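PDB 1JYK: CTP:phosphocholine Cytidylyltransferase from Streptococcus pneumoniae, which transfers a cytidylyl group from CTP to phosphocholine, giving CDP-choline and pyrophosphate. Local coordinates for residues A[45-50]-A[82-87]; A[76-81]-A[94-99]; A[145-150]-A[234-239]; A[153-158]-A[176-181]. All coordinates share one frame; numbering follows the deposited sequence.

Interaction 1. Residues A[45-50]-A[82-87]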
# COMPACT_ATOMS: atom_id res chain seq x y z
N ASN A 45 9.35 -3.79 -19.27
CA ASN A 45 8.65 -2.81 -20.10
C ASN A 45 7.25 -2.53 -19.60
O ASN A 45 6.47 -1.86 -20.28
CB ASN A 45 8.55 -3.31 -21.54
CG ASN A 45 9.89 -3.40 -22.22
OD1 ASN A 45 10.67 -4.32 -21.95
ND2 ASN A 45 10.18 -2.45 -23.10
N THR A 46 6.92 -3.04 -18.42
CA THR A 46 5.60 -2.82 -17.85
C THR A 46 5.72 -2.48 -16.38
O THR A 46 6.43 -3.16 -15.64
CB THR A 46 4.74 -4.08 -17.96
OG1 THR A 46 4.67 -4.50 -19.32
CG2 THR A 46 3.33 -3.81 -17.44
N PRO A 47 5.05 -1.40 -15.95
CA PRO A 47 5.14 -1.06 -14.52
C PRO A 47 4.43 -2.20 -13.76
O PRO A 47 3.46 -2.78 -14.26
CB PRO A 47 4.40 0.27 -14.42
CG PRO A 47 3.52 0.32 -15.64
CD PRO A 47 4.22 -0.46 -16.70
N LYS A 48 4.91 -2.53 -12.57
CA LYS A 48 4.31 -3.63 -11.84
C LYS A 48 2.81 -3.50 -11.58
O LYS A 48 2.11 -4.52 -11.54
CB LYS A 48 5.07 -3.90 -10.54
CG LYS A 48 4.92 -2.86 -9.48
CD LYS A 48 5.93 -3.10 -8.37
CE LYS A 48 5.79 -2.06 -7.27
NZ LYS A 48 6.40 -2.53 -6.01
N ALA A 49 2.31 -2.28 -11.42
CA ALA A 49 0.88 -2.08 -11.17
C ALA A 49 0.04 -2.47 -12.39
O ALA A 49 -1.16 -2.74 -12.27
CB ALA A 49 0.59 -0.63 -10.79
N LEU A 50 0.69 -2.50 -13.55
CA LEU A 50 -0.02 -2.83 -14.79
C LEU A 50 0.28 -4.23 -15.33
O LEU A 50 -0.14 -4.57 -16.44
CB LEU A 50 0.27 -1.75 -15.84
CG LEU A 50 -0.21 -0.34 -15.46
CD1 LEU A 50 0.07 0.61 -16.61
CD2 LEU A 50 -1.70 -0.34 -15.13
N LYS A 82 5.24 5.80 -16.25
CA LYS A 82 3.98 6.45 -15.91
C LYS A 82 2.99 6.67 -17.06
O LYS A 82 1.78 6.68 -16.83
CB LYS A 82 4.25 7.77 -15.21
CG LYS A 82 4.83 8.84 -16.10
CD LYS A 82 5.06 10.13 -15.32
CE LYS A 82 5.50 11.25 -16.23
NZ LYS A 82 6.79 10.91 -16.88
N GLU A 83 3.50 6.83 -18.28
CA GLU A 83 2.61 7.07 -19.41
C GLU A 83 1.64 5.92 -19.68
O GLU A 83 0.61 6.10 -20.33
CB GLU A 83 3.43 7.38 -20.68
CG GLU A 83 4.35 6.25 -21.13
CD GLU A 83 5.67 6.20 -20.36
OE1 GLU A 83 5.99 7.16 -19.61
OE2 GLU A 83 6.39 5.18 -20.50
N GLN A 84 1.94 4.74 -19.15
CA GLN A 84 1.05 3.60 -19.35
C GLN A 84 -0.19 3.69 -18.47
O GLN A 84 -1.17 2.99 -18.69
CB GLN A 84 1.80 2.29 -19.10
CG GLN A 84 2.86 2.00 -20.17
CD GLN A 84 3.47 0.62 -20.06
OE1 GLN A 84 2.80 -0.35 -19.70
NE2 GLN A 84 4.76 0.52 -20.39
N PHE A 85 -0.15 4.58 -17.47
CA PHE A 85 -1.27 4.77 -16.54
C PHE A 85 -2.31 5.80 -17.01
O PHE A 85 -3.42 5.85 -16.48
CB PHE A 85 -0.76 5.24 -15.18
CG PHE A 85 0.00 4.20 -14.41
CD1 PHE A 85 -0.63 3.44 -13.42
CD2 PHE A 85 1.35 3.99 -14.65
CE1 PHE A 85 0.08 2.48 -12.69
CE2 PHE A 85 2.07 3.03 -13.92
CZ PHE A 85 1.43 2.28 -12.94
N ASP A 86 -1.96 6.62 -18.00
CA ASP A 86 -2.86 7.66 -18.47
C ASP A 86 -4.30 7.27 -18.75
O ASP A 86 -5.23 7.97 -18.34
CB ASP A 86 -2.26 8.33 -19.71
CG ASP A 86 -1.10 9.25 -19.37
OD1 ASP A 86 -1.10 9.83 -18.26
OD2 ASP A 86 -0.19 9.39 -20.21
N TYR A 87 -4.49 6.15 -19.44
CA TYR A 87 -5.84 5.68 -19.78
C TYR A 87 -6.78 5.51 -18.57
O TYR A 87 -8.00 5.53 -18.73
CB TYR A 87 -5.77 4.36 -20.55
CG TYR A 87 -5.58 3.13 -19.67
CD1 TYR A 87 -6.63 2.23 -19.47
CD2 TYR A 87 -4.36 2.88 -19.03
CE1 TYR A 87 -6.46 1.10 -18.66
CE2 TYR A 87 -4.18 1.75 -18.23
CZ TYR A 87 -5.24 0.87 -18.04
OH TYR A 87 -5.06 -0.25 -17.25
O HOH W 1 3.51 -2.75 -20.91
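In the nucleotidyltransferase domain, the loop that follows strand 27-32 packs here on the turn leading into helix 87-92, through Leu-50, Pro-47 and Ala-49 on one side and Phe-85 and Gln-84 on the other. Leu-50 CD1 sits over the middle of the Phe-85 ring, 4.0 Å from its centroid and 5° off the normal, a CH-pi contact. The same methyl also touches Gln-84 CB, 3.5 Å away. Ala-49 CB meets the ring edge, 3.7 Å from Phe-85 CE1, while Pro-47 CG comes to 3.5 Å from Phe-85 CE2, the two side chains running antiparallel alongside one another. Both loops follow parallel strands (27-32 and 74-78) of the central sheet, in keeping with the Rossmann-like fold of nucleotidyltransferases, and Phe-85 is also lined by Ala-32 of strand 27-32 and Leu-96 of strand 95-98. Nearer the surface the contact turns polar. Gln-84 is extended beyond CG (chi2 -171°), which carries its amide across Pro-47 to the Asn-45 carbonyl; NE2 donates to Asn-45 O at 2.9 Å, with the acceptor in the amide plane. A water gives one proton to Gln-84 OE1 and another to Asn-45 O and accepts from Thr-46 OG1 at 2.6 Å, so the direct bond holds NE2 and the water holds OE1. Leu-50 CD2 also touches the edge of the Tyr-87 ring, whose OH is hydrogen-bonded to Glu-60.

Interaction 2. Residues A[76-81]-A[94-99]; sequences IIVGYL and VRLVFN
Two neighbouring parallel strands meet here, Ile-76 to Val-78 and Arg-95 to Phe-98, at one edge of the large mixed sheet, where strand 95-98 is the last strand. Ile-76 pairs with Leu-96, Ile-77 with Val-97 and Val-78 with Phe-98, in an unbroken register. Four backbone hydrogen bonds of 2.8 to 2.9 Å zip them together: Ile-76 N gives to Arg-95 O, Val-97 N to Ile-76 O, Val-78 N to Val-97 O and Asn-99 N to Val-78 O. CA-H...O contacts fill in between, the carbonyls of Ile-76, Val-97 and Val-78 each receiving one. The segment axes diverge by 35°, in keeping with a twisted sheet. Strand 74-78, helix 87-92 and strand 95-98 form a beta-alpha-beta unit, and the helix covers the face bearing Ile-76, Val-78 and Leu-96, with Leu-88 resting on Ile-76 and Val-94. On that face Ile-76 points its CD1 at Val-94 CG2, 3.9 Å away, and its CB meets Leu-96 CD2. On the other face Ile-77 and Val-97 run alongside one another in the same direction. The chi2 of -50° bends Ile-77 CD1 back over its neighbour, 3.9 Å from Val-97 CB, while the CG2 branch touches Asn-99 CB. At the end of the pairing, Phe-98 turns its ring edge to Gly-79, CE2 lying 3.8 Å from Gly-79 CA; Lys-82 makes a cation-pi contact with this ring. Asn-99 OD1 accepts from Lys-101 N and its ND2 bonds to Ser-110.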
# COMPACT_ATOMS: atom_id res chain seq x y z
N ILE A 76 -3.34 7.81 -7.61
CA ILE A 76 -2.31 6.83 -7.89
C ILE A 76 -0.96 7.51 -8.05
O ILE A 76 -0.82 8.44 -8.85
CB ILE A 76 -2.63 6.04 -9.18
CG1 ILE A 76 -4.04 5.47 -9.10
CG2 ILE A 76 -1.60 4.94 -9.39
CD1 ILE A 76 -4.45 4.68 -10.32
N ILE A 77 0.02 7.07 -7.27
CA ILE A 77 1.36 7.62 -7.35
C ILE A 77 2.08 6.85 -8.47
O ILE A 77 2.28 5.64 -8.37
CB ILE A 77 2.14 7.44 -6.03
CG1 ILE A 77 1.31 7.93 -4.84
CG2 ILE A 77 3.46 8.20 -6.12
CD1 ILE A 77 0.71 9.32 -5.03
N VAL A 78 2.46 7.56 -9.52
CA VAL A 78 3.15 6.94 -10.65
C VAL A 78 4.56 7.50 -10.81
O VAL A 78 4.87 8.58 -10.31
CB VAL A 78 2.35 7.14 -11.99
CG1 VAL A 78 0.95 6.58 -11.85
CG2 VAL A 78 2.29 8.63 -12.36
N GLY A 79 5.40 6.75 -11.51
CA GLY A 79 6.77 7.18 -11.75
C GLY A 79 7.35 6.42 -12.92
O GLY A 79 7.40 6.93 -14.05
N TYR A 80 7.79 5.20 -12.65
CA TYR A 80 8.36 4.32 -13.66
C TYR A 80 7.31 4.01 -14.73
O TYR A 80 6.23 3.50 -14.41
CB TYR A 80 8.83 3.03 -12.99
CG TYR A 80 9.41 2.01 -13.93
CD1 TYR A 80 8.86 0.73 -14.03
CD2 TYR A 80 10.53 2.31 -14.71
CE1 TYR A 80 9.40 -0.22 -14.89
CE2 TYR A 80 11.08 1.37 -15.57
CZ TYR A 80 10.51 0.10 -15.65
OH TYR A 80 11.04 -0.84 -16.51
N LEU A 81 7.62 4.30 -16.00
CA LEU A 81 6.70 4.07 -17.13
C LEU A 81 5.30 4.63 -16.89
O LEU A 81 4.29 4.04 -17.29
CB LEU A 81 6.61 2.56 -17.43
CG LEU A 81 7.94 1.82 -17.69
CD1 LEU A 81 7.69 0.33 -17.87
CD2 LEU A 81 8.61 2.40 -18.93
N VAL A 94 -9.64 8.32 -11.88
CA VAL A 94 -8.57 8.43 -10.88
C VAL A 94 -7.67 9.63 -11.15
O VAL A 94 -7.68 10.20 -12.25
CB VAL A 94 -7.67 7.16 -10.88
CG1 VAL A 94 -8.53 5.93 -10.63
CG2 VAL A 94 -6.91 7.05 -12.19
N ARG A 95 -6.92 10.03 -10.14
CA ARG A 95 -5.99 11.14 -10.28
C ARG A 95 -4.59 10.54 -10.26
O ARG A 95 -4.32 9.63 -9.46
CB ARG A 95 -6.14 12.13 -9.12
CG ARG A 95 -7.28 13.12 -9.27
CD ARG A 95 -7.17 14.23 -8.23
NE ARG A 95 -7.46 13.76 -6.88
CZ ARG A 95 -7.31 14.49 -5.78
NH1 ARG A 95 -6.87 15.74 -5.87
NH2 ARG A 95 -7.61 13.98 -4.59
N LEU A 96 -3.71 11.01 -11.13
CA LEU A 96 -2.35 10.49 -11.16
C LEU A 96 -1.39 11.55 -10.62
O LEU A 96 -1.51 12.72 -10.97
CB LEU A 96 -1.95 10.12 -12.60
CG LEU A 96 -2.87 9.14 -13.35
CD1 LEU A 96 -2.32 8.88 -14.75
CD2 LEU A 96 -3.00 7.84 -12.58
N VAL A 97 -0.48 11.13 -9.75
CA VAL A 97 0.52 12.04 -9.18
C VAL A 97 1.91 11.50 -9.50
O VAL A 97 2.28 10.39 -9.07
CB VAL A 97 0.34 12.18 -7.66
CG1 VAL A 97 1.40 13.10 -7.09
CG2 VAL A 97 -1.04 12.72 -7.35
N PHE A 98 2.68 12.28 -10.25
CA PHE A 98 4.02 11.89 -10.66
C PHE A 98 5.09 12.06 -9.59
O PHE A 98 5.25 13.13 -9.03
CB PHE A 98 4.41 12.68 -11.91
CG PHE A 98 5.79 12.35 -12.44
CD1 PHE A 98 6.57 13.34 -13.02
CD2 PHE A 98 6.29 11.06 -12.37
CE1 PHE A 98 7.84 13.05 -13.51
CE2 PHE A 98 7.56 10.75 -12.86
CZ PHE A 98 8.33 11.75 -13.44
N ASN A 99 5.81 10.98 -9.32
CA ASN A 99 6.90 11.00 -8.35
C ASN A 99 8.19 10.82 -9.15
O ASN A 99 8.55 9.71 -9.53
CB ASN A 99 6.75 9.84 -7.36
CG ASN A 99 7.97 9.70 -6.46
OD1 ASN A 99 8.91 10.49 -6.55
ND2 ASN A 99 7.96 8.69 -5.59

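Interaction 3. Residues A[145-150]-A[234-239]; sequences FSVYRE and IYEIDS
Arg-149 and Glu-236 approach from the two facing segments and form a salt bridge, NH2 to OE2 at 3.0 Å. Guanidinium and carboxylate stand almost perpendicular, 82° between their planes, so the pair is not the flat two-pronged kind: NE and NH2 both face both oxygens, and all four hydrogen bonds are weak, with NE to OE2 bent to 128°. The arginine reaches this place by a bend at chi2 (-58°), and Glu-236 is also bent at chi2. Val-147 CG2 lies over one face of the Arg-149 guanidinium and 3.5 Å from Glu-236 OE2; the other valine methyl, CG1, packs 4.2 Å from Ile-234 CB. Further out, Arg-149 NH1 donates to the Tyr-148 carbonyl oxygen at 2.8 Å and also to Gly-231 O, bonds that hold the guanidinium in its orientation. Ile-234 N is buried without a partner. The contact joins the broken strand 142-149 of the large mixed sheet to strand 234-236, which pairs with strand 128-130 in a separate two-stranded sheet; Ile-234 also packs on Leu-130 and Met-134, and Tyr-235 lies against helix 240-250.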
# COMPACT_ATOMS: atom_id res chain seq x y z
N PHE A 145 -4.71 -4.07 7.54
CA PHE A 145 -5.37 -5.31 7.17
C PHE A 145 -4.20 -6.27 6.99
O PHE A 145 -3.44 -6.15 6.03
CB PHE A 145 -6.17 -5.11 5.88
CG PHE A 145 -7.36 -4.22 6.06
CD1 PHE A 145 -8.63 -4.75 6.23
CD2 PHE A 145 -7.19 -2.84 6.13
CE1 PHE A 145 -9.73 -3.92 6.47
CE2 PHE A 145 -8.28 -2.00 6.37
CZ PHE A 145 -9.56 -2.54 6.54
N SER A 146 -4.07 -7.20 7.93
CA SER A 146 -2.94 -8.13 7.96
C SER A 146 -3.18 -9.62 7.76
O SER A 146 -4.07 -10.21 8.38
CB SER A 146 -2.21 -7.94 9.29
OG SER A 146 -1.12 -8.84 9.41
N VAL A 147 -2.36 -10.24 6.91
CA VAL A 147 -2.44 -11.67 6.68
C VAL A 147 -1.26 -12.29 7.43
O VAL A 147 -0.23 -11.64 7.65
CB VAL A 147 -2.30 -12.05 5.17
CG1 VAL A 147 -3.55 -11.61 4.40
CG2 VAL A 147 -1.05 -11.41 4.58
N TYR A 148 -1.40 -13.55 7.83
CA TYR A 148 -0.33 -14.26 8.53
C TYR A 148 0.58 -14.92 7.48
O TYR A 148 0.09 -15.50 6.51
CB TYR A 148 -0.92 -15.32 9.46
CG TYR A 148 0.12 -16.24 10.09
CD1 TYR A 148 0.76 -15.90 11.28
CD2 TYR A 148 0.45 -17.45 9.49
CE1 TYR A 148 1.71 -16.75 11.85
CE2 TYR A 148 1.39 -18.31 10.05
CZ TYR A 148 2.02 -17.95 11.23
OH TYR A 148 2.95 -18.79 11.79
N ARG A 149 1.89 -14.82 7.69
CA ARG A 149 2.84 -15.42 6.76
C ARG A 149 3.98 -16.11 7.51
O ARG A 149 4.33 -15.74 8.63
CB ARG A 149 3.45 -14.35 5.85
CG ARG A 149 2.50 -13.79 4.83
CD ARG A 149 1.95 -14.88 3.93
NE ARG A 149 1.03 -14.34 2.93
CZ ARG A 149 -0.29 -14.56 2.91
NH1 ARG A 149 -0.85 -15.31 3.85
NH2 ARG A 149 -1.04 -14.03 1.94
N GLU A 150 4.56 -17.13 6.86
CA GLU A 150 5.68 -17.88 7.41
C GLU A 150 6.84 -17.83 6.41
O GLU A 150 6.66 -17.40 5.27
CB GLU A 150 5.26 -19.33 7.66
CG GLU A 150 4.20 -19.46 8.73
CD GLU A 150 3.90 -20.90 9.10
OE1 GLU A 150 3.44 -21.13 10.24
OE2 GLU A 150 4.13 -21.79 8.26
N ILE A 234 -5.12 -11.56 0.56
CA ILE A 234 -4.18 -10.76 -0.22
C ILE A 234 -3.12 -11.73 -0.73
O ILE A 234 -2.61 -12.55 0.03
CB ILE A 234 -3.48 -9.69 0.65
CG1 ILE A 234 -4.47 -8.59 1.03
CG2 ILE A 234 -2.31 -9.08 -0.11
CD1 ILE A 234 -3.99 -7.69 2.15
N TYR A 235 -2.81 -11.66 -2.01
CA TYR A 235 -1.81 -12.54 -2.58
C TYR A 235 -0.66 -11.65 -3.04
O TYR A 235 -0.82 -10.86 -3.96
CB TYR A 235 -2.38 -13.32 -3.76
CG TYR A 235 -1.42 -14.33 -4.34
CD1 TYR A 235 -1.68 -15.69 -4.24
CD2 TYR A 235 -0.28 -13.93 -5.02
CE1 TYR A 235 -0.83 -16.63 -4.81
CE2 TYR A 235 0.58 -14.85 -5.60
CZ TYR A 235 0.30 -16.20 -5.49
OH TYR A 235 1.13 -17.13 -6.07
N GLU A 236 0.49 -11.79 -2.39
CA GLU A 236 1.67 -11.00 -2.70
C GLU A 236 2.39 -11.49 -3.94
O GLU A 236 2.63 -12.68 -4.10
CB GLU A 236 2.65 -11.03 -1.53
CG GLU A 236 2.04 -10.70 -0.20
CD GLU A 236 1.25 -11.85 0.40
OE1 GLU A 236 1.17 -12.93 -0.22
OE2 GLU A 236 0.71 -11.66 1.52
N ILE A 237 2.75 -10.56 -4.81
CA ILE A 237 3.49 -10.90 -6.01
C ILE A 237 4.88 -10.29 -5.80
O ILE A 237 5.11 -9.13 -6.11
CB ILE A 237 2.83 -10.31 -7.28
CG1 ILE A 237 1.36 -10.73 -7.32
CG2 ILE A 237 3.55 -10.81 -8.53
CD1 ILE A 237 0.66 -10.44 -8.63
N ASP A 238 5.78 -11.10 -5.24
CA ASP A 238 7.13 -10.65 -4.94
C ASP A 238 8.17 -11.13 -5.94
O ASP A 238 9.33 -10.74 -5.85
CB ASP A 238 7.54 -11.12 -3.54
CG ASP A 238 6.78 -10.41 -2.43
OD1 ASP A 238 6.38 -9.25 -2.64
OD2 ASP A 238 6.58 -11.02 -1.36
N SER A 239 7.75 -11.98 -6.87
CA SER A 239 8.67 -12.52 -7.87
C SER A 239 7.85 -12.99 -9.06
O SER A 239 6.63 -13.13 -8.95
CB SER A 239 9.43 -13.71 -7.30
OG SER A 239 8.55 -14.80 -7.05

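Interaction 4. Residues A[153-158]-A[176-181]; sequences TNEWFL and GRILSG
The Ile-178 methyl CG2 presses against the ring of Phe-157, 3.4 Å from CE1, filling the corner between that ring and the CB of Glu-155. Beside it Gly-176 CA lies 3.8 Å from Phe-157 CD1, with no side chain between, and the ring turns its edge to the glycine carbonyl carbon. Ile-178 sends its longer branch the other way; CG1 stands between the backbone N and carbonyl carbon (chi1 62°), which lets CD1 rest 3.7 Å from Glu-155 OE2. Leu-179 is the second bump. Its two methyls part around segment 153-158, CD2 against the indole at 4.0 Å from Trp-156 CE3 and CD1 at 3.7 Å from Leu-158 CD2, and Leu-158 in turn packs on Tyr-144 and Ile-169. Under these side chains the backbones, running roughly at right angles, share a single bridge between Phe-157 and Ile-178. Leu-179 N donates to Trp-156 O at 3.0 Å and Leu-158 N to Arg-177 O at 2.9 Å, the latter with an N-H...O angle of 162°. A water accepts from Trp-156 N and donates to Glu-155 OE2 and Leu-179 O. The backbone bonds thus fix the register in which the hairpin of strands 157-160 and 166-170 meets the large sheet, while the water probably keeps a carboxylate solvated beside apolar Ile-178.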
# COMPACT_ATOMS: atom_id res chain seq x y z
N THR A 153 10.62 -12.92 4.70
CA THR A 153 11.89 -12.33 4.33
C THR A 153 11.69 -10.84 4.20
O THR A 153 10.92 -10.37 3.36
CB THR A 153 12.40 -12.90 3.00
OG1 THR A 153 13.17 -14.08 3.26
CG2 THR A 153 13.27 -11.88 2.28
N ASN A 154 12.37 -10.08 5.05
CA ASN A 154 12.29 -8.63 5.01
C ASN A 154 10.90 -8.03 5.25
O ASN A 154 10.65 -6.90 4.87
CB ASN A 154 12.82 -8.13 3.67
CG ASN A 154 14.28 -8.44 3.48
OD1 ASN A 154 14.72 -8.76 2.37
ND2 ASN A 154 15.06 -8.34 4.56
N GLU A 155 10.00 -8.79 5.87
CA GLU A 155 8.67 -8.26 6.16
C GLU A 155 8.71 -7.56 7.50
O GLU A 155 9.67 -7.72 8.26
CB GLU A 155 7.64 -9.39 6.23
CG GLU A 155 7.76 -10.40 5.11
CD GLU A 155 7.15 -9.89 3.83
OE1 GLU A 155 7.38 -10.53 2.78
OE2 GLU A 155 6.45 -8.86 3.88
N TRP A 156 7.68 -6.78 7.80
CA TRP A 156 7.57 -6.10 9.08
C TRP A 156 6.35 -6.72 9.76
O TRP A 156 5.36 -7.02 9.10
CB TRP A 156 7.38 -4.60 8.91
CG TRP A 156 8.63 -3.85 8.54
CD1 TRP A 156 9.83 -4.39 8.15
CD2 TRP A 156 8.80 -2.43 8.47
NE1 TRP A 156 10.72 -3.39 7.84
CE2 TRP A 156 10.11 -2.18 8.03
CE3 TRP A 156 7.95 -1.34 8.74
CZ2 TRP A 156 10.61 -0.88 7.85
CZ3 TRP A 156 8.45 -0.05 8.56
CH2 TRP A 156 9.77 0.17 8.12
N PHE A 157 6.42 -6.91 11.07
CA PHE A 157 5.33 -7.54 11.79
C PHE A 157 4.62 -6.66 12.80
O PHE A 157 5.19 -5.71 13.34
CB PHE A 157 5.85 -8.80 12.48
CG PHE A 157 6.58 -9.72 11.56
CD1 PHE A 157 5.93 -10.82 10.99
CD2 PHE A 157 7.90 -9.48 11.22
CE1 PHE A 157 6.59 -11.67 10.10
CE2 PHE A 157 8.58 -10.32 10.34
CZ PHE A 157 7.92 -11.42 9.77
N LEU A 158 3.36 -7.01 13.05
CA LEU A 158 2.51 -6.28 13.97
C LEU A 158 2.46 -6.93 15.36
O LEU A 158 2.15 -8.11 15.49
CB LEU A 158 1.09 -6.19 13.40
CG LEU A 158 0.96 -5.44 12.07
CD1 LEU A 158 -0.29 -5.90 11.32
CD2 LEU A 158 0.89 -3.94 12.34
N GLY A 176 4.51 -14.50 11.21
CA GLY A 176 3.62 -13.63 11.97
C GLY A 176 2.69 -12.81 11.09
O GLY A 176 2.61 -13.03 9.88
N ARG A 177 1.97 -11.89 11.72
CA ARG A 177 1.04 -10.99 11.03
C ARG A 177 1.87 -9.84 10.48
O ARG A 177 2.42 -9.03 11.23
CB ARG A 177 -0.01 -10.48 12.01
CG ARG A 177 -1.01 -11.54 12.45
CD ARG A 177 -2.08 -11.72 11.39
NE ARG A 177 -2.93 -12.86 11.68
CZ ARG A 177 -4.02 -13.18 10.98
NH1 ARG A 177 -4.39 -12.45 9.94
NH2 ARG A 177 -4.74 -14.24 11.33
N ILE A 178 1.96 -9.76 9.16
CA ILE A 178 2.77 -8.74 8.52
C ILE A 178 2.01 -7.54 8.00
O ILE A 178 0.78 -7.55 7.89
CB ILE A 178 3.55 -9.37 7.32
CG1 ILE A 178 2.55 -9.91 6.28
CG2 ILE A 178 4.42 -10.52 7.81
CD1 ILE A 178 3.14 -10.15 4.92
N LEU A 179 2.75 -6.47 7.71
CA LEU A 179 2.17 -5.28 7.09
C LEU A 179 1.97 -5.87 5.70
O LEU A 179 2.94 -6.28 5.04
CB LEU A 179 3.19 -4.14 7.07
CG LEU A 179 3.07 -3.19 8.26
CD1 LEU A 179 3.31 -3.98 9.54
CD2 LEU A 179 4.06 -2.04 8.14
N SER A 180 0.72 -5.93 5.25
CA SER A 180 0.40 -6.58 3.99
C SER A 180 0.12 -5.75 2.74
O SER A 180 -0.16 -6.31 1.68
CB SER A 180 -0.77 -7.54 4.22
OG SER A 180 -0.59 -8.26 5.42
N GLY A 181 0.18 -4.43 2.84
CA GLY A 181 -0.07 -3.63 1.66
C GLY A 181 -1.43 -2.97 1.58
O GLY A 181 -1.77 -2.37 0.56
O HOH W 2 5.74 -6.57 5.58

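In the fold
Interactions 1 and 2 lie close together, about 9 Å between centres; they touch where Phe-85 packs on Val-78 and Lys-82 on Phe-98, and their segments alternate along the chain. Interactions 3 and 4 form a second pair, about 8 Å between centres, joined through Ser-146, which probably bonds to Arg-177 and Ile-178; strands 142-149 and 176-177 are sheet neighbours. Interactions 2 and 3 are buried, the others partly so. Their chemistry differs: regular strand pairing in interaction 2, a salt bridge between sheets in interaction 3, and apolar side chains with one bridging water each in interactions 1 and 4, plus one side-chain amide bond in 1 and two backbone bonds in 4.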